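Local coordinates for thioredoxin domain-containing protein (Vibrio parahaemolyticus, PDB 2R5S) that is of unknown function but carries tetratricopeptide repeats, here forming the C-terminal domain of a thioredoxin-domain protein that may act as a protein-disulfide reductase, at residues D124-L135 / V146-L157. Residues are numbered along the deposited sequence; the frame is centred on the assembly and turned at random.
Sequences DEEALELLWNIL and VKKTFMDILSAL
L131 O accepts two backbone N-H groups, from I134 N at 2.9 Å and from L135 N, and V146 CG1 lies near it across the contact. One turn earlier, L128 O meets the edge of the F150 ring. F150 CE1 lies 3.4 Å from L128 O, with the oxygen in the ring plane. F150 is a knob in a hole made by L128, L131, W132 and L135. Its CG is anti to the backbone N (chi1 -169°), which carries the ring across to helix 124-135. There two leucines cover its two faces. L128 CD2 stands 3.9 Å from the ring centroid on one face. L135 CD1 sits at the same distance over the opposite face. Both are CH-pi contacts, displaced toward the rim. L131 CB meets the ring edge at F150 CD1, 3.5 Å away.

The two helices run roughly antiparallel, with 150° between their directions and axes 9.6 Å apart. They form a helical hairpin within the tetratricopeptide repeat region, and knobs-into-holes packing works in both directions. The side chain of L128 in turn is a knob among F150, I153, L154 and L157. Its CD2 is packed tightly on I153 CG2, at 3.5 Å. L131 CD2 lies beside T149 OG1, a buried hydroxyl with no hydrogen-bond partner in the model. Helix 108-120 lines this side through A115 and C112. At the far end L157 CD1 approaches D124 OD2 at 3.5 Å, while D124 OD1 is hydrogen-bonded to N119.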
ATOM      1  N   ASP A 124       1.542   3.366  -4.760  1.00 54.33           N
ATOM      2  CA  ASP A 124       0.276   2.897  -5.310  1.00 55.32           C
ATOM      3  C   ASP A 124      -0.756   3.946  -5.364  1.00 54.63           C
ATOM      4  O   ASP A 124      -1.590   3.874  -6.219  1.00 55.83           O
ATOM      5  CB  ASP A 124      -0.276   1.701  -4.549  1.00 55.91           C
ATOM      6  CG  ASP A 124       0.684   0.544  -4.551  1.00 57.82           C
ATOM      7  OD1 ASP A 124       1.115   0.137  -5.654  1.00 60.69           O
ATOM      8  OD2 ASP A 124       1.032   0.068  -3.447  1.00 61.55           O
ATOM      9  N   GLU A 125      -0.722   4.904  -4.463  1.00 54.98           N
ATOM     10  CA  GLU A 125      -1.648   6.040  -4.531  1.00 56.19           C
ATOM     11  C   GLU A 125      -1.474   6.751  -5.855  1.00 55.21           C
ATOM     12  O   GLU A 125      -2.434   6.880  -6.607  1.00 57.29           O
ATOM     13  CB  GLU A 125      -1.523   7.007  -3.327  1.00 56.20           C
ATOM     14  CG  GLU A 125      -2.713   7.981  -3.176  1.00 58.57           C
ATOM     15  CD  GLU A 125      -2.512   9.018  -2.062  1.00 60.78           C
ATOM     16  OE1 GLU A 125      -1.545   9.826  -2.110  1.00 68.39           O
ATOM     17  OE2 GLU A 125      -3.342   9.052  -1.123  1.00 67.59           O
ATOM     18  N   GLU A 126      -0.251   7.183  -6.158  1.00 55.15           N
ATOM     19  CA  GLU A 126       0.109   7.748  -7.477  1.00 54.34           C
ATOM     20  C   GLU A 126      -0.161   6.848  -8.698  1.00 54.16           C
ATOM     21  O   GLU A 126      -0.628   7.369  -9.694  1.00 54.53           O
ATOM     22  CB  GLU A 126       1.599   8.142  -7.515  1.00 54.03           C
ATOM     23  CG  GLU A 126       2.012   9.347  -6.636  1.00 54.87           C
ATOM     24  CD  GLU A 126       3.508   9.328  -6.344  1.00 55.02           C
ATOM     25  OE1 GLU A 126       3.980   8.377  -5.665  1.00 55.29           O
ATOM     26  OE2 GLU A 126       4.222  10.230  -6.837  1.00 55.90           O
ATOM     27  N   ALA A 127       0.233   5.558  -8.663  1.00 53.33           N
ATOM     28  CA  ALA A 127      -0.146   4.578  -9.672  1.00 53.11           C
ATOM     29  C   ALA A 127      -1.672   4.672  -9.998  1.00 54.89           C
ATOM     30  O   ALA A 127      -2.054   4.857 -11.142  1.00 57.11           O
ATOM     31  CB  ALA A 127       0.143   3.208  -9.159  1.00 51.28           C
ATOM     32  N   LEU A 128      -2.530   4.532  -8.991  1.00 54.68           N
ATOM     33  CA  LEU A 128      -3.966   4.462  -9.196  1.00 54.03           C
ATOM     34  C   LEU A 128      -4.494   5.830  -9.550  1.00 54.28           C
ATOM     35  O   LEU A 128      -5.525   5.938 -10.223  1.00 53.72           O
ATOM     36  CB  LEU A 128      -4.668   3.956  -7.931  1.00 53.85           C
ATOM     37  CG  LEU A 128      -4.449   2.473  -7.618  1.00 53.21           C
ATOM     38  CD1 LEU A 128      -4.659   2.091  -6.145  1.00 49.81           C
ATOM     39  CD2 LEU A 128      -5.232   1.516  -8.571  1.00 52.45           C
ATOM     40  N   GLU A 129      -3.851   6.898  -9.084  1.00 53.79           N
ATOM     41  CA  GLU A 129      -4.404   8.258  -9.421  1.00 53.14           C
ATOM     42  C   GLU A 129      -4.032   8.525 -10.885  1.00 53.55           C
ATOM     43  O   GLU A 129      -4.846   8.967 -11.681  1.00 51.38           O
ATOM     44  CB  GLU A 129      -3.803   9.342  -8.559  1.00 52.93           C
ATOM     45  CG  GLU A 129      -4.110  10.785  -9.048  1.00 56.14           C
ATOM     46  CD  GLU A 129      -5.366  11.368  -8.463  1.00 60.05           C
ATOM     47  OE1 GLU A 129      -6.148  10.608  -7.829  1.00 63.38           O
ATOM     48  OE2 GLU A 129      -5.616  12.601  -8.636  1.00 64.55           O
ATOM     49  N   LEU A 130      -2.795   8.190 -11.269  1.00 54.31           N
ATOM     50  CA  LEU A 130      -2.435   8.266 -12.686  1.00 55.14           C
ATOM     51  C   LEU A 130      -3.541   7.663 -13.581  1.00 54.86           C
ATOM     52  O   LEU A 130      -4.074   8.329 -14.475  1.00 55.11           O
ATOM     53  CB  LEU A 130      -1.120   7.506 -12.958  1.00 54.88           C
ATOM     54  CG  LEU A 130      -0.464   8.076 -14.204  1.00 54.35           C
ATOM     55  CD1 LEU A 130      -0.039   9.586 -14.077  1.00 52.21           C
ATOM     56  CD2 LEU A 130       0.713   7.183 -14.602  1.00 49.05           C
ATOM     57  N   LEU A 131      -3.879   6.407 -13.324  1.00 53.94           N
ATOM     58  CA  LEU A 131      -4.828   5.664 -14.151  1.00 53.36           C
ATOM     59  C   LEU A 131      -6.236   6.251 -14.035  1.00 53.59           C
ATOM     60  O   LEU A 131      -6.988   6.313 -15.023  1.00 54.16           O
ATOM     61  CB  LEU A 131      -4.797   4.193 -13.731  1.00 53.09           C
ATOM     62  CG  LEU A 131      -3.750   3.317 -14.506  1.00 54.49           C
ATOM     63  CD1 LEU A 131      -2.560   4.131 -14.993  1.00 51.19           C
ATOM     64  CD2 LEU A 131      -3.249   1.997 -13.851  1.00 53.58           C
ATOM     65  N   TRP A 132      -6.595   6.676 -12.827  1.00 53.18           N
ATOM     66  CA  TRP A 132      -7.920   7.112 -12.517  1.00 52.36           C
ATOM     67  C   TRP A 132      -8.194   8.297 -13.419  1.00 54.02           C
ATOM     68  O   TRP A 132      -9.293   8.464 -13.915  1.00 54.79           O
ATOM     69  CB  TRP A 132      -8.044   7.570 -11.050  1.00 50.75           C
ATOM     70  CG  TRP A 132      -9.377   8.353 -10.816  1.00 51.03           C
ATOM     71  CD1 TRP A 132      -9.544   9.709 -10.527  1.00 47.85           C
ATOM     72  CD2 TRP A 132     -10.694   7.806 -10.893  1.00 48.47           C
ATOM     73  NE1 TRP A 132     -10.883   9.999 -10.441  1.00 48.74           N
ATOM     74  CE2 TRP A 132     -11.600   8.845 -10.653  1.00 47.99           C
ATOM     75  CE3 TRP A 132     -11.195   6.520 -11.145  1.00 52.29           C
ATOM     76  CZ2 TRP A 132     -12.964   8.638 -10.672  1.00 50.35           C
ATOM     77  CZ3 TRP A 132     -12.554   6.329 -11.156  1.00 50.08           C
ATOM     78  CH2 TRP A 132     -13.416   7.359 -10.935  1.00 47.79           C
ATOM     79  N   ASN A 133      -7.174   9.136 -13.602  1.00 55.87           N
ATOM     80  CA  ASN A 133      -7.279  10.363 -14.393  1.00 56.68           C
ATOM     81  C   ASN A 133      -7.593  10.089 -15.877  1.00 56.06           C
ATOM     82  O   ASN A 133      -8.174  10.912 -16.557  1.00 54.32           O
ATOM     83  CB  ASN A 133      -6.001  11.176 -14.230  1.00 57.73           C
ATOM     84  CG  ASN A 133      -6.081  12.167 -13.062  1.00 61.00           C
ATOM     85  OD1 ASN A 133      -7.162  12.503 -12.578  1.00 62.97           O
ATOM     86  ND2 ASN A 133      -4.933  12.604 -12.591  1.00 62.10           N
ATOM     87  N   ILE A 134      -7.213   8.905 -16.365  1.00 56.01           N
ATOM     88  CA  ILE A 134      -7.518   8.496 -17.736  1.00 54.75           C
ATOM     89  C   ILE A 134      -8.941   7.885 -17.776  1.00 55.34           C
ATOM     90  O   ILE A 134      -9.757   8.213 -18.630  1.00 56.85           O
ATOM     91  CB  ILE A 134      -6.451   7.508 -18.203  1.00 54.98           C
ATOM     92  CG1 ILE A 134      -5.109   8.220 -18.345  1.00 53.70           C
ATOM     93  CG2 ILE A 134      -6.827   6.798 -19.517  1.00 54.34           C
ATOM     94  CD1 ILE A 134      -4.015   7.322 -18.542  1.00 41.80           C
ATOM     95  N   LEU A 135      -9.249   7.036 -16.798  1.00 55.09           N
ATOM     96  CA  LEU A 135     -10.461   6.224 -16.796  1.00 53.30           C
ATOM     97  C   LEU A 135     -11.730   7.000 -16.657  1.00 52.87           C
ATOM     98  O   LEU A 135     -12.773   6.607 -17.197  1.00 51.77           O
ATOM     99  CB  LEU A 135     -10.403   5.098 -15.743  1.00 50.53           C
ATOM    100  CG  LEU A 135      -9.328   3.991 -15.800  1.00 53.24           C
ATOM    101  CD1 LEU A 135      -9.324   3.221 -14.482  1.00 42.48           C
ATOM    102  CD2 LEU A 135      -9.454   2.996 -16.911  1.00 48.38           C
ATOM    103  N   VAL A 146      -5.890   0.139 -19.688  1.00 54.49           N
ATOM    104  CA  VAL A 146      -5.778   0.998 -18.549  1.00 53.48           C
ATOM    105  C   VAL A 146      -6.673   0.599 -17.380  1.00 54.19           C
ATOM    106  O   VAL A 146      -6.217   0.594 -16.248  1.00 54.76           O
ATOM    107  CB  VAL A 146      -6.147   2.498 -18.918  1.00 52.95           C
ATOM    108  CG1 VAL A 146      -6.419   3.316 -17.671  1.00 49.33           C
ATOM    109  CG2 VAL A 146      -5.060   3.129 -19.796  1.00 49.89           C
ATOM    110  N   LYS A 147      -7.960   0.322 -17.635  1.00 53.36           N
ATOM    111  CA  LYS A 147      -8.783  -0.275 -16.624  1.00 52.45           C
ATOM    112  C   LYS A 147      -8.205  -1.576 -16.055  1.00 52.21           C
ATOM    113  O   LYS A 147      -8.305  -1.799 -14.879  1.00 52.51           O
ATOM    114  CB  LYS A 147     -10.208  -0.533 -17.137  1.00 53.76           C
ATOM    115  CG  LYS A 147     -11.219  -0.683 -16.017  1.00 54.07           C
ATOM    116  CD  LYS A 147     -12.180  -1.790 -16.390  1.00 61.68           C
ATOM    117  CE  LYS A 147     -13.375  -1.214 -17.103  1.00 62.68           C
ATOM    118  NZ  LYS A 147     -14.312  -0.886 -16.068  1.00 67.24           N
ATOM    119  N   LYS A 148      -7.594  -2.413 -16.875  1.00 51.50           N
ATOM    120  CA  LYS A 148      -7.038  -3.660 -16.390  1.00 52.29           C
ATOM    121  C   LYS A 148      -5.816  -3.467 -15.481  1.00 53.18           C
ATOM    122  O   LYS A 148      -5.608  -4.177 -14.461  1.00 54.17           O
ATOM    123  CB  LYS A 148      -6.613  -4.519 -17.583  1.00 52.00           C
ATOM    124  CG  LYS A 148      -6.032  -5.852 -17.172  1.00 51.98           C
ATOM    125  CD  LYS A 148      -5.548  -6.622 -18.378  1.00 53.87           C
ATOM    126  CE  LYS A 148      -4.780  -7.777 -17.933  1.00 52.24           C
ATOM    127  NZ  LYS A 148      -5.709  -8.974 -17.865  1.00 59.35           N
ATOM    128  N   THR A 149      -4.947  -2.556 -15.867  1.00 53.20           N
ATOM    129  CA  THR A 149      -3.798  -2.379 -15.013  1.00 53.42           C
ATOM    130  C   THR A 149      -4.214  -1.672 -13.744  1.00 51.40           C
ATOM    131  O   THR A 149      -3.737  -2.017 -12.711  1.00 50.97           O
ATOM    132  CB  THR A 149      -2.522  -1.759 -15.652  1.00 54.27           C
ATOM    133  OG1 THR A 149      -2.135  -0.673 -14.826  1.00 58.02           O
ATOM    134  CG2 THR A 149      -2.725  -1.242 -17.043  1.00 53.62           C
ATOM    135  N   PHE A 150      -5.179  -0.774 -13.802  1.00 50.80           N
ATOM    136  CA  PHE A 150      -5.847  -0.301 -12.572  1.00 50.86           C
ATOM    137  C   PHE A 150      -6.375  -1.488 -11.724  1.00 51.21           C
ATOM    138  O   PHE A 150      -6.100  -1.572 -10.524  1.00 50.25           O
ATOM    139  CB  PHE A 150      -6.988   0.608 -13.006  1.00 50.48           C
ATOM    140  CG  PHE A 150      -7.607   1.381 -11.935  1.00 52.69           C
ATOM    141  CD1 PHE A 150      -7.092   2.635 -11.575  1.00 48.54           C
ATOM    142  CD2 PHE A 150      -8.772   0.917 -11.308  1.00 52.49           C
ATOM    143  CE1 PHE A 150      -7.741   3.433 -10.566  1.00 44.22           C
ATOM    144  CE2 PHE A 150      -9.395   1.702 -10.312  1.00 47.36           C
ATOM    145  CZ  PHE A 150      -8.890   2.935  -9.962  1.00 44.81           C
HETATM  146  N   MSE A 151      -7.051  -2.440 -12.371  1.00 52.50           N
HETATM  147  CA  MSE A 151      -7.673  -3.568 -11.701  1.00 55.05           C
HETATM  148  C   MSE A 151      -6.665  -4.598 -11.130  1.00 55.62           C
HETATM  149  O   MSE A 151      -6.910  -5.183 -10.071  1.00 55.66           O
HETATM  150  CB  MSE A 151      -8.610  -4.271 -12.666  1.00 56.47           C
HETATM  151  CG  MSE A 151      -9.837  -3.426 -13.129  1.00 64.29           C
HETATM  152 SE   MSE A 151     -11.400  -3.431 -12.004  1.00 79.02          SE
HETATM  153  CE  MSE A 151     -12.071  -5.230 -12.172  1.00 68.94           C
ATOM    154  N   ASP A 152      -5.568  -4.845 -11.847  1.00 54.98           N
ATOM    155  CA  ASP A 152      -4.521  -5.730 -11.310  1.00 56.37           C
ATOM    156  C   ASP A 152      -3.857  -5.026 -10.097  1.00 56.00           C
ATOM    157  O   ASP A 152      -3.548  -5.661  -9.105  1.00 55.75           O
ATOM    158  CB  ASP A 152      -3.446  -6.072 -12.365  1.00 55.90           C
ATOM    159  CG  ASP A 152      -4.010  -6.737 -13.644  1.00 57.43           C
ATOM    160  OD1 ASP A 152      -5.038  -7.462 -13.608  1.00 54.72           O
ATOM    161  OD2 ASP A 152      -3.373  -6.523 -14.712  1.00 61.02           O
ATOM    162  N   ILE A 153      -3.686  -3.703 -10.162  1.00 56.07           N
ATOM    163  CA  ILE A 153      -3.092  -2.971  -9.019  1.00 55.51           C
ATOM    164  C   ILE A 153      -3.999  -3.138  -7.780  1.00 54.80           C
ATOM    165  O   ILE A 153      -3.521  -3.422  -6.696  1.00 55.22           O
ATOM    166  CB  ILE A 153      -2.722  -1.484  -9.363  1.00 55.73           C
ATOM    167  CG1 ILE A 153      -1.405  -1.354 -10.159  1.00 57.23           C
ATOM    168  CG2 ILE A 153      -2.522  -0.615  -8.093  1.00 56.35           C
ATOM    169  CD1 ILE A 153      -1.196  -2.399 -11.288  1.00 59.70           C
ATOM    170  N   LEU A 154      -5.302  -3.044  -7.959  1.00 54.56           N
ATOM    171  CA  LEU A 154      -6.243  -3.108  -6.819  1.00 55.39           C
ATOM    172  C   LEU A 154      -6.237  -4.474  -6.158  1.00 55.64           C
ATOM    173  O   LEU A 154      -6.214  -4.586  -4.925  1.00 54.43           O
ATOM    174  CB  LEU A 154      -7.680  -2.767  -7.241  1.00 53.77           C
ATOM    175  CG  LEU A 154      -8.006  -1.305  -7.610  1.00 55.98           C
ATOM    176  CD1 LEU A 154      -9.462  -1.247  -8.053  1.00 48.98           C
ATOM    177  CD2 LEU A 154      -7.802  -0.302  -6.455  1.00 53.59           C
ATOM    178  N   SER A 155      -6.298  -5.513  -6.993  1.00 57.18           N
ATOM    179  CA  SER A 155      -6.365  -6.844  -6.482  1.00 58.55           C
ATOM    180  C   SER A 155      -5.015  -7.181  -5.896  1.00 59.31           C
ATOM    181  O   SER A 155      -4.926  -7.798  -4.822  1.00 60.53           O
ATOM    182  CB  SER A 155      -6.856  -7.841  -7.545  1.00 58.63           C
ATOM    183  OG  SER A 155      -5.809  -8.324  -8.372  1.00 61.26           O
ATOM    184  N   ALA A 156      -3.947  -6.772  -6.566  1.00 60.55           N
ATOM    185  CA  ALA A 156      -2.598  -6.973  -5.965  1.00 61.21           C
ATOM    186  C   ALA A 156      -2.575  -6.449  -4.526  1.00 60.68           C
ATOM    187  O   ALA A 156      -2.192  -7.179  -3.617  1.00 60.50           O
ATOM    188  CB  ALA A 156      -1.501  -6.312  -6.787  1.00 61.45           C
ATOM    189  N   LEU A 157      -3.025  -5.209  -4.346  1.00 59.60           N
ATOM    190  CA  LEU A 157      -3.140  -4.565  -3.034  1.00 59.70           C
ATOM    191  C   LEU A 157      -3.867  -5.293  -1.911  1.00 59.65           C
ATOM    192  O   LEU A 157      -3.322  -5.365  -0.813  1.00 58.81           O
ATOM    193  CB  LEU A 157      -3.679  -3.134  -3.153  1.00 59.55           C
ATOM    194  CG  LEU A 157      -2.615  -2.039  -3.031  1.00 60.65           C
ATOM    195  CD1 LEU A 157      -1.217  -2.573  -3.404  1.00 64.42           C
ATOM    196  CD2 LEU A 157      -2.951  -0.697  -3.770  1.00 59.91           C
TER